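Protein DltD (Streptococcus thermophilus LMG 18311, PDB 7DXM) probably acts as the terminal O-acyltransferase component of the dlt operon, taking part in D-alanylation during lipoteichoic acid biosynthesis at the cell membrane. Local coordinates at residues L263-S268 / D308-T313. Numbering follows the deposited sequence.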
loop_
_atom_site.group_PDB
_atom_site.type_symbol
_atom_site.label_atom_id
_atom_site.label_comp_id
_atom_site.label_asym_id
_atom_site.label_seq_id
_atom_site.Cartn_x
_atom_site.Cartn_y
_atom_site.Cartn_z
ATOM N N LEU A 263 -0.067 14.526 -18.234
ATOM C CA LEU A 263 -0.044 13.248 -17.521
ATOM C C LEU A 263 -1.421 12.898 -16.965
ATOM O O LEU A 263 -2.100 13.745 -16.375
ATOM C CB LEU A 263 0.981 13.306 -16.386
ATOM C CG LEU A 263 1.024 12.133 -15.394
ATOM C CD1 LEU A 263 1.006 10.794 -16.127
ATOM C CD2 LEU A 263 2.207 12.249 -14.398
ATOM N N SER A 264 -1.825 11.642 -17.136
ATOM C CA SER A 264 -3.095 11.147 -16.623
ATOM C C SER A 264 -2.890 9.863 -15.813
ATOM O O SER A 264 -1.920 9.124 -16.019
ATOM C CB SER A 264 -4.068 10.903 -17.770
ATOM O OG SER A 264 -5.144 10.083 -17.372
ATOM N N TYR A 265 -3.812 9.605 -14.876
ATOM C CA TYR A 265 -3.877 8.354 -14.124
ATOM C C TYR A 265 -5.153 7.559 -14.420
ATOM O O TYR A 265 -5.521 6.662 -13.643
ATOM C CB TYR A 265 -3.781 8.639 -12.632
ATOM C CG TYR A 265 -2.557 9.398 -12.243
ATOM C CD1 TYR A 265 -1.304 8.897 -12.531
ATOM C CD2 TYR A 265 -2.642 10.602 -11.552
ATOM C CE1 TYR A 265 -0.154 9.581 -12.158
ATOM C CE2 TYR A 265 -1.494 11.294 -11.173
ATOM C CZ TYR A 265 -0.249 10.770 -11.483
ATOM O OH TYR A 265 0.925 11.396 -11.124
ATOM N N GLU A 266 -5.840 7.881 -15.526
ATOM C CA GLU A 266 -7.161 7.338 -15.810
ATOM C C GLU A 266 -7.120 6.024 -16.559
ATOM O O GLU A 266 -8.095 5.265 -16.515
ATOM C CB GLU A 266 -7.971 8.322 -16.633
ATOM C CG GLU A 266 -8.538 9.482 -15.850
ATOM C CD GLU A 266 -9.563 10.275 -16.666
ATOM O OE1 GLU A 266 -9.462 11.522 -16.663
ATOM O OE2 GLU A 266 -10.453 9.656 -17.308
ATOM N N VAL A 267 -6.030 5.740 -17.264
ATOM C CA VAL A 267 -5.833 4.447 -17.904
ATOM C C VAL A 267 -4.628 3.785 -17.253
ATOM O O VAL A 267 -3.539 4.383 -17.195
ATOM C CB VAL A 267 -5.637 4.583 -19.417
ATOM C CG1 VAL A 267 -5.888 3.255 -20.084
ATOM C CG2 VAL A 267 -6.558 5.641 -19.954
ATOM N N SER A 268 -4.827 2.566 -16.750
ATOM C CA SER A 268 -3.750 1.831 -16.113
ATOM C C SER A 268 -4.139 0.371 -15.972
ATOM O O SER A 268 -5.308 0.047 -15.759
ATOM C CB SER A 268 -3.433 2.402 -14.744
ATOM O OG SER A 268 -2.273 1.774 -14.248
ATOM N N ASP A 308 -8.656 17.984 -12.242
ATOM C CA ASP A 308 -9.891 17.318 -12.636
ATOM C C ASP A 308 -9.632 15.906 -13.135
ATOM O O ASP A 308 -10.483 15.012 -12.991
ATOM C CB ASP A 308 -10.605 18.146 -13.690
ATOM C CG ASP A 308 -11.695 18.963 -13.088
ATOM O OD1 ASP A 308 -12.608 18.336 -12.470
ATOM O OD2 ASP A 308 -11.600 20.210 -13.197
ATOM N N MET A 309 -8.468 15.694 -13.744
ATOM C CA MET A 309 -8.053 14.340 -14.081
ATOM C C MET A 309 -7.903 13.506 -12.817
ATOM O O MET A 309 -8.368 12.360 -12.752
ATOM C CB MET A 309 -6.741 14.385 -14.859
ATOM C CG MET A 309 -6.140 13.006 -15.121
ATOM S SD MET A 309 -5.047 12.435 -13.800
ATOM C CE MET A 309 -4.100 13.918 -13.475
ATOM N N TYR A 310 -7.201 14.063 -11.822
ATOM C CA TYR A 310 -7.114 13.461 -10.501
ATOM C C TYR A 310 -8.496 13.086 -9.995
ATOM O O TYR A 310 -8.715 11.974 -9.498
ATOM C CB TYR A 310 -6.438 14.450 -9.553
ATOM C CG TYR A 310 -5.597 13.837 -8.467
ATOM C CD1 TYR A 310 -4.344 13.303 -8.747
ATOM C CD2 TYR A 310 -6.045 13.810 -7.149
ATOM C CE1 TYR A 310 -3.557 12.751 -7.740
ATOM C CE2 TYR A 310 -5.269 13.258 -6.134
ATOM C CZ TYR A 310 -4.026 12.729 -6.437
ATOM O OH TYR A 310 -3.248 12.191 -5.431
ATOM N N ASP A 311 -9.451 14.011 -10.141
ATOM C CA ASP A 311 -10.789 13.799 -9.606
ATOM C C ASP A 311 -11.506 12.670 -10.343
ATOM O O ASP A 311 -12.188 11.845 -9.720
ATOM C CB ASP A 311 -11.579 15.110 -9.669
ATOM C CG ASP A 311 -11.062 16.175 -8.671
ATOM O OD1 ASP A 311 -10.357 15.813 -7.691
ATOM O OD2 ASP A 311 -11.379 17.379 -8.861
ATOM N N ALA A 312 -11.327 12.589 -11.661
ATOM C CA ALA A 312 -11.919 11.486 -12.421
ATOM C C ALA A 312 -11.270 10.149 -12.066
ATOM O O ALA A 312 -11.951 9.112 -12.005
ATOM C CB ALA A 312 -11.798 11.760 -13.919
ATOM N N THR A 313 -9.949 10.161 -11.828
ATOM C CA THR A 313 -9.248 8.958 -11.383
ATOM C C THR A 313 -9.821 8.453 -10.075
ATOM O O THR A 313 -10.207 7.275 -9.965
ATOM C CB THR A 313 -7.752 9.234 -11.221
ATOM O OG1 THR A 313 -7.253 9.962 -12.339
ATOM C CG2 THR A 313 -6.992 7.945 -11.070
#
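Met-309 holds CG anti to its backbone N (chi1 173°) and then bends at chi2 (-89°), which carries SD to the loop at Ser-264 and Tyr-265. The sulfur takes a weak hydrogen bond from Tyr-265 N, with N and SD 3.3 Å apart and the N-H...S angle 150°. It also makes a Met-aromatic contact, 4.8 Å from the centroid of the Tyr-265 ring and oblique to it; the nearest ring atom is CD2. CE of Met-309 reaches back to Leu-263 O, and its CG packs on Ser-264 OG. That hydroxyl accepts from Glu-266 N at 3.0 Å, an ST turn that bends the loop beside the helix. On the next turn of helix 307-322, Thr-313 CG2 lies 3.6 Å from Tyr-265 CB, while Thr-313 OG1 hydrogen-bonds back to Met-309 O at 2.7 Å, above the carbonyl plane. The extended side chain of Glu-266 brings OE1 to Ala-312 CB, and the rings of Tyr-265 and Tyr-310 meet edge to edge through CE2 and CD1. In this SGNH hydrolase clan member, helix 307-322 lies between strand 287-292 and edge strand 329-331 of the parallel sheet in chain order. The loop before helix 270-283 rests on it mainly through apolar and sulfur contacts; the weak N-H...S bond is the one hydrogen bond between the two segments, and Lys-316 NZ, farther along the helix, adds another to Glu-266 O.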